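Local coordinates for tail fiber protein (Acinetobacter phage AM24, PDB 5W5P), which is a trimeric phage tailspike that probably recognises, and may cleave, the capsular polysaccharide of its Acinetobacter host, at the interface of chains A and B. Coordinates in Å, arbitrary orientation; residue numbers count along the deposited sequence, not the author numbering. Chains: chain A/B, Tail fiber protein.

Contact 1 and contact 2 lie about 65 Å apart, measured between the centres of their C-alpha atoms. Both join the same two chains of the deposited trimer. Contact 1 sits in the C-terminal part and uses strands 451-461 and 598-608 and the 3-10 helix 446-449. Contact 2 lies nearer the N-terminus, around strands 135-140 and 164-169 and helix 122-132. They share no residue. Contact 1 is mainly apolar, with a water bridging the chains. Contact 2 combines charged and backbone groups with an indole edge. Held at two distant levels, the chains are probably kept in register along the length of the spike.

Contact 1: the interface of chains A and B. Residues chain A 453-455, 604; chain B 444, 448-451, 608, 610.
Apolar packing carries most of this subunit contact. Strand 451-461 of chain A lies against the 3-10 helix 446-449 of chain B and the residues that follow it. A:Leu455 is the main knob. Its CG sits between the backbone N and the carbonyl carbon, the crowded position (chi1 78°). Both methyls lie on B:Ala449. CD2 rests 3.9 Å from its CA, and CD1 lies 3.6 Å from its carbonyl O. CD1 also reaches CD of B:Arg450 and, at 3.9 Å, CD2 of B:Leu610. The B:Ala449 methyl CB also meets CB of A:Phe453 at 3.7 Å. The A:Phe453 side chain crosses B:Val451 at about a right angle, with CD2 toward the valine methyl CG2. A:Thr604 turns its methyl CG2 anti to the backbone N. This methyl touches CG2 of B:Val451 at 3.7 Å and also the CD1 corner of the B:Tyr608 ring.

Polar links are fewer. The hydroxyl OG1 of A:Thr604, beside its own backbone N (chi1 -61°), lies 2.6 Å from water 1. That water also meets the carbonyl O of B:Ala449 and the amide N of B:Leu610, the latter at 3.1 Å. It thus ties the threonine hydroxyl to two backbone groups of chain B. A direct bond from A:Phe453 N to B:Lys444 O is weak.

Charged and second-shell groups flank the patch. The B:Lys444 chain bends at chi3 and chi4, passing alongside the A:Phe453 carbonyl. Its NZ pairs with OE1 of B:Glu448 in the same chain, 3.6 Å away. In chain A, A:Asp454 OD1 uses its anti lone pair to accept the A:Leu455 backbone N-H, which may help fix the strand beneath the knob.

The site joins the C-terminal regions of neighbouring subunits and probably helps stabilise the trimer.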
# COMPACT_ATOMS: atom_id res chain seq x y z
N PHE A 453 11.48 23.87 13.79
CA PHE A 453 12.92 24.01 13.89
C PHE A 453 13.49 24.64 12.62
O PHE A 453 12.99 24.41 11.51
CB PHE A 453 13.59 22.65 14.13
CG PHE A 453 13.37 22.12 15.51
CD1 PHE A 453 12.15 21.56 15.86
CD2 PHE A 453 14.37 22.18 16.47
CE1 PHE A 453 11.94 21.07 17.13
CE2 PHE A 453 14.17 21.69 17.75
CZ PHE A 453 12.95 21.13 18.08
N ASP A 454 14.52 25.45 12.80
CA ASP A 454 15.20 26.10 11.69
C ASP A 454 16.70 26.07 11.95
O ASP A 454 17.15 25.76 13.05
CB ASP A 454 14.72 27.54 11.49
CG ASP A 454 14.65 27.93 10.02
OD1 ASP A 454 15.51 27.47 9.24
OD2 ASP A 454 13.73 28.69 9.66
N LEU A 455 17.47 26.39 10.91
CA LEU A 455 18.91 26.28 11.01
C LEU A 455 19.55 27.04 9.85
O LEU A 455 18.93 27.23 8.80
CB LEU A 455 19.36 24.82 11.01
CG LEU A 455 19.41 24.03 9.70
CD1 LEU A 455 20.22 22.75 9.87
CD2 LEU A 455 18.01 23.70 9.22
N THR A 604 20.98 26.90 15.19
CA THR A 604 19.80 26.04 15.17
C THR A 604 18.74 26.67 16.06
O THR A 604 19.00 26.92 17.25
CB THR A 604 20.12 24.62 15.63
OG1 THR A 604 21.09 24.03 14.76
CG2 THR A 604 18.87 23.76 15.61
N LYS B 444 8.69 22.32 10.60
CA LYS B 444 9.78 21.50 10.10
C LYS B 444 10.21 20.55 11.21
O LYS B 444 10.54 20.99 12.31
CB LYS B 444 10.95 22.36 9.63
CG LYS B 444 12.18 21.56 9.21
CD LYS B 444 13.42 22.44 9.03
CE LYS B 444 13.54 22.95 7.60
NZ LYS B 444 13.84 21.84 6.65
N GLU B 448 15.15 17.15 10.38
CA GLU B 448 15.64 17.87 9.21
C GLU B 448 16.48 19.09 9.59
O GLU B 448 17.18 19.64 8.73
CB GLU B 448 14.45 18.28 8.33
CG GLU B 448 13.61 17.08 7.87
CD GLU B 448 12.62 17.42 6.76
OE1 GLU B 448 12.32 18.61 6.55
OE2 GLU B 448 12.15 16.47 6.10
N ALA B 449 16.41 19.53 10.84
CA ALA B 449 17.30 20.56 11.35
C ALA B 449 18.55 19.97 11.99
O ALA B 449 19.25 20.68 12.71
CB ALA B 449 16.57 21.46 12.35
N ARG B 450 18.83 18.69 11.73
CA ARG B 450 20.02 18.02 12.24
C ARG B 450 20.06 18.01 13.77
O ARG B 450 21.14 18.06 14.38
CB ARG B 450 21.30 18.64 11.67
CG ARG B 450 21.46 18.44 10.17
CD ARG B 450 22.34 19.51 9.55
NE ARG B 450 22.20 19.54 8.10
CZ ARG B 450 23.21 19.39 7.25
NH1 ARG B 450 24.45 19.20 7.69
NH2 ARG B 450 22.99 19.43 5.94
N VAL B 451 18.89 17.95 14.40
CA VAL B 451 18.76 17.84 15.85
C VAL B 451 18.45 16.39 16.19
O VAL B 451 17.55 15.78 15.58
CB VAL B 451 17.67 18.77 16.38
CG1 VAL B 451 17.43 18.54 17.86
CG2 VAL B 451 18.03 20.23 16.12
N TYR B 608 22.55 19.35 18.99
CA TYR B 608 22.49 20.18 17.78
C TYR B 608 23.71 19.83 16.93
O TYR B 608 24.83 20.25 17.23
CB TYR B 608 22.45 21.66 18.15
CG TYR B 608 21.42 21.99 19.20
CD1 TYR B 608 20.08 22.22 18.85
CD2 TYR B 608 21.76 22.06 20.54
CE1 TYR B 608 19.13 22.51 19.80
CE2 TYR B 608 20.81 22.35 21.50
CZ TYR B 608 19.50 22.57 21.14
OH TYR B 608 18.57 22.86 22.11
N LEU B 610 24.49 20.48 13.72
CA LEU B 610 24.98 21.37 12.66
C LEU B 610 26.39 21.84 12.98
O LEU B 610 26.63 22.44 14.03
CB LEU B 610 24.05 22.57 12.50
CG LEU B 610 24.33 23.46 11.29
CD1 LEU B 610 24.27 22.67 10.01
CD2 LEU B 610 23.34 24.62 11.24
O HOH W 1 21.65 21.48 14.56

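Contact 2: the interface of chains A and B. Residues chain A 137, 139-142, 169-170; chain B 102-105, 131-132, 135.
The end of strand 135-140 and the turn at A:Asp169 to A:Gly170, with positive phi at A:Gly139 and A:Gly170, face the B:Trp102 to B:His105 loop and B:Arg135, just after helix 122-132.

A:Asp169 is met from two directions. Its CG is roughly anti to the backbone N. Carboxylate oxygen OD2 comes within 2.9 Å of the backbone N of B:His105, but the N-H is poorly aimed, so this is a close polar approach at most. CB and CD2 of B:His105 pass alongside OD2. The other oxygen, OD1, forms a salt bridge with B:Arg135, 3.6 Å from NE, and lies at the edge of the guanidinium, in its plane. The carboxylate and guanidinium planes are nearly perpendicular, 88° apart.

B:Arg135 bends at chi3. Its NE donates to the main-chain O of A:Asp169 at 2.8 Å. This bond is strongly bent, 118° at H, and the donor stands above the carbonyl plane. One guanidinium face lies over the backbone N of A:Gly170, while CD packs on the glycine CA. In chain B, the backbone N of B:Arg135 donates to OG of B:Ser132 at 2.9 Å, which may steady the base of the arginine.

The indole of A:Trp137 has its CG anti to the backbone N. The benzo edge points across the interface. B:Asn103 sits at this edge, its amide turned 71° from the ring. The B:Thr104 methyl CG2 touches CZ2 of A:Trp137 at 3.6 Å. The backbone N of A:Gly139 lies over the centre of one indole face.

A:Asn140 takes the crowded first torsion. Its CB, CG and OD1 sit against the B:Asn103 carbonyl O, and CB also meets B:Thr104 O. ND2 stands over the B:Trp102 ring near its rim, above CZ3 at 3.5 Å, the amide steeply inclined to the ring.

The site joins neighbouring subunits toward the N-terminal end and probably helps hold the spike together.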
# COMPACT_ATOMS: atom_id res chain seq x y z
N TRP A 137 -11.31 -26.92 -13.16
CA TRP A 137 -12.34 -25.91 -13.38
C TRP A 137 -13.70 -26.56 -13.12
O TRP A 137 -14.00 -27.62 -13.68
CB TRP A 137 -12.25 -25.36 -14.81
CG TRP A 137 -13.38 -24.48 -15.31
CD1 TRP A 137 -13.48 -23.12 -15.20
CD2 TRP A 137 -14.54 -24.91 -16.04
NE1 TRP A 137 -14.64 -22.68 -15.80
CE2 TRP A 137 -15.30 -23.76 -16.33
CE3 TRP A 137 -15.00 -26.15 -16.49
CZ2 TRP A 137 -16.51 -23.82 -17.03
CZ3 TRP A 137 -16.20 -26.21 -17.18
CH2 TRP A 137 -16.94 -25.05 -17.44
N GLY A 139 -16.97 -25.23 -13.35
CA GLY A 139 -18.16 -24.91 -14.12
C GLY A 139 -18.99 -23.78 -13.54
O GLY A 139 -18.52 -22.99 -12.71
N ASN A 140 -20.25 -23.71 -13.98
CA ASN A 140 -21.10 -22.56 -13.72
C ASN A 140 -21.93 -22.75 -12.44
O ASN A 140 -21.87 -23.78 -11.77
CB ASN A 140 -22.01 -22.29 -14.92
CG ASN A 140 -23.02 -23.40 -15.18
OD1 ASN A 140 -22.78 -24.57 -14.88
ND2 ASN A 140 -24.15 -23.04 -15.75
N ALA A 141 -22.71 -21.72 -12.11
CA ALA A 141 -23.44 -21.67 -10.85
C ALA A 141 -24.51 -22.75 -10.73
O ALA A 141 -25.00 -22.98 -9.62
CB ALA A 141 -24.07 -20.29 -10.65
N ASP A 142 -24.88 -23.40 -11.82
CA ASP A 142 -25.85 -24.48 -11.74
C ASP A 142 -25.29 -25.72 -11.05
O ASP A 142 -26.07 -26.62 -10.72
CB ASP A 142 -26.37 -24.83 -13.13
CG ASP A 142 -27.69 -24.16 -13.45
OD1 ASP A 142 -28.70 -24.51 -12.82
OD2 ASP A 142 -27.70 -23.26 -14.33
N ASP A 169 -16.48 -21.13 -12.95
CA ASP A 169 -17.32 -20.15 -13.61
C ASP A 169 -18.60 -19.90 -12.81
O ASP A 169 -19.68 -19.71 -13.37
CB ASP A 169 -17.66 -20.60 -15.03
CG ASP A 169 -17.90 -19.43 -15.96
OD1 ASP A 169 -18.03 -18.29 -15.46
OD2 ASP A 169 -17.96 -19.66 -17.19
N GLY A 170 -18.48 -19.89 -11.49
CA GLY A 170 -19.60 -19.65 -10.61
C GLY A 170 -20.03 -20.84 -9.78
O GLY A 170 -20.90 -20.69 -8.92
N TRP B 102 -24.62 -26.14 -22.03
CA TRP B 102 -23.66 -25.13 -21.61
C TRP B 102 -23.40 -25.29 -20.12
O TRP B 102 -24.33 -25.47 -19.33
CB TRP B 102 -24.17 -23.71 -21.92
CG TRP B 102 -25.42 -23.31 -21.17
CD1 TRP B 102 -26.69 -23.73 -21.41
CD2 TRP B 102 -25.50 -22.39 -20.08
NE1 TRP B 102 -27.56 -23.14 -20.53
CE2 TRP B 102 -26.86 -22.31 -19.71
CE3 TRP B 102 -24.57 -21.62 -19.38
CZ2 TRP B 102 -27.30 -21.50 -18.67
CZ3 TRP B 102 -25.01 -20.82 -18.34
CH2 TRP B 102 -26.37 -20.76 -18.00
N ASN B 103 -22.12 -25.24 -19.74
CA ASN B 103 -21.72 -25.31 -18.34
C ASN B 103 -20.85 -24.12 -17.95
O ASN B 103 -20.24 -24.13 -16.87
CB ASN B 103 -20.98 -26.62 -18.05
CG ASN B 103 -19.83 -26.87 -19.00
OD1 ASN B 103 -19.28 -25.95 -19.59
ND2 ASN B 103 -19.47 -28.14 -19.16
N THR B 104 -20.76 -23.11 -18.80
CA THR B 104 -19.97 -21.93 -18.52
C THR B 104 -20.87 -20.72 -18.30
O THR B 104 -21.98 -20.84 -17.77
CB THR B 104 -19.00 -21.63 -19.66
OG1 THR B 104 -19.75 -21.15 -20.79
CG2 THR B 104 -18.24 -22.88 -20.06
N HIS B 105 -20.39 -19.57 -18.73
CA HIS B 105 -21.10 -18.31 -18.61
C HIS B 105 -22.06 -18.11 -19.78
O HIS B 105 -21.78 -18.51 -20.92
CB HIS B 105 -20.08 -17.17 -18.58
CG HIS B 105 -18.98 -17.34 -19.58
ND1 HIS B 105 -19.20 -17.80 -20.86
CD2 HIS B 105 -17.64 -17.11 -19.49
CE1 HIS B 105 -18.06 -17.84 -21.52
NE2 HIS B 105 -17.09 -17.43 -20.71
N VAL B 131 -30.75 -16.62 -16.50
CA VAL B 131 -30.45 -18.06 -16.56
C VAL B 131 -29.06 -18.41 -16.04
O VAL B 131 -28.76 -19.60 -15.87
CB VAL B 131 -30.60 -18.59 -18.00
CG1 VAL B 131 -31.99 -18.28 -18.54
CG2 VAL B 131 -29.53 -18.00 -18.91
N SER B 132 -28.21 -17.43 -15.76
CA SER B 132 -26.84 -17.69 -15.34
C SER B 132 -26.59 -17.33 -13.88
O SER B 132 -25.44 -17.44 -13.43
CB SER B 132 -25.87 -16.93 -16.24
OG SER B 132 -26.02 -15.53 -16.06
N ARG B 135 -24.09 -14.24 -14.29
CA ARG B 135 -22.74 -14.51 -14.78
C ARG B 135 -22.79 -14.42 -16.30
O ARG B 135 -23.06 -15.40 -16.99
CB ARG B 135 -22.23 -15.86 -14.29
CG ARG B 135 -22.14 -15.93 -12.77
CD ARG B 135 -21.33 -17.11 -12.29
NE ARG B 135 -19.92 -17.04 -12.68
CZ ARG B 135 -19.00 -16.35 -12.03
NH1 ARG B 135 -19.33 -15.63 -10.97
NH2 ARG B 135 -17.75 -16.35 -12.45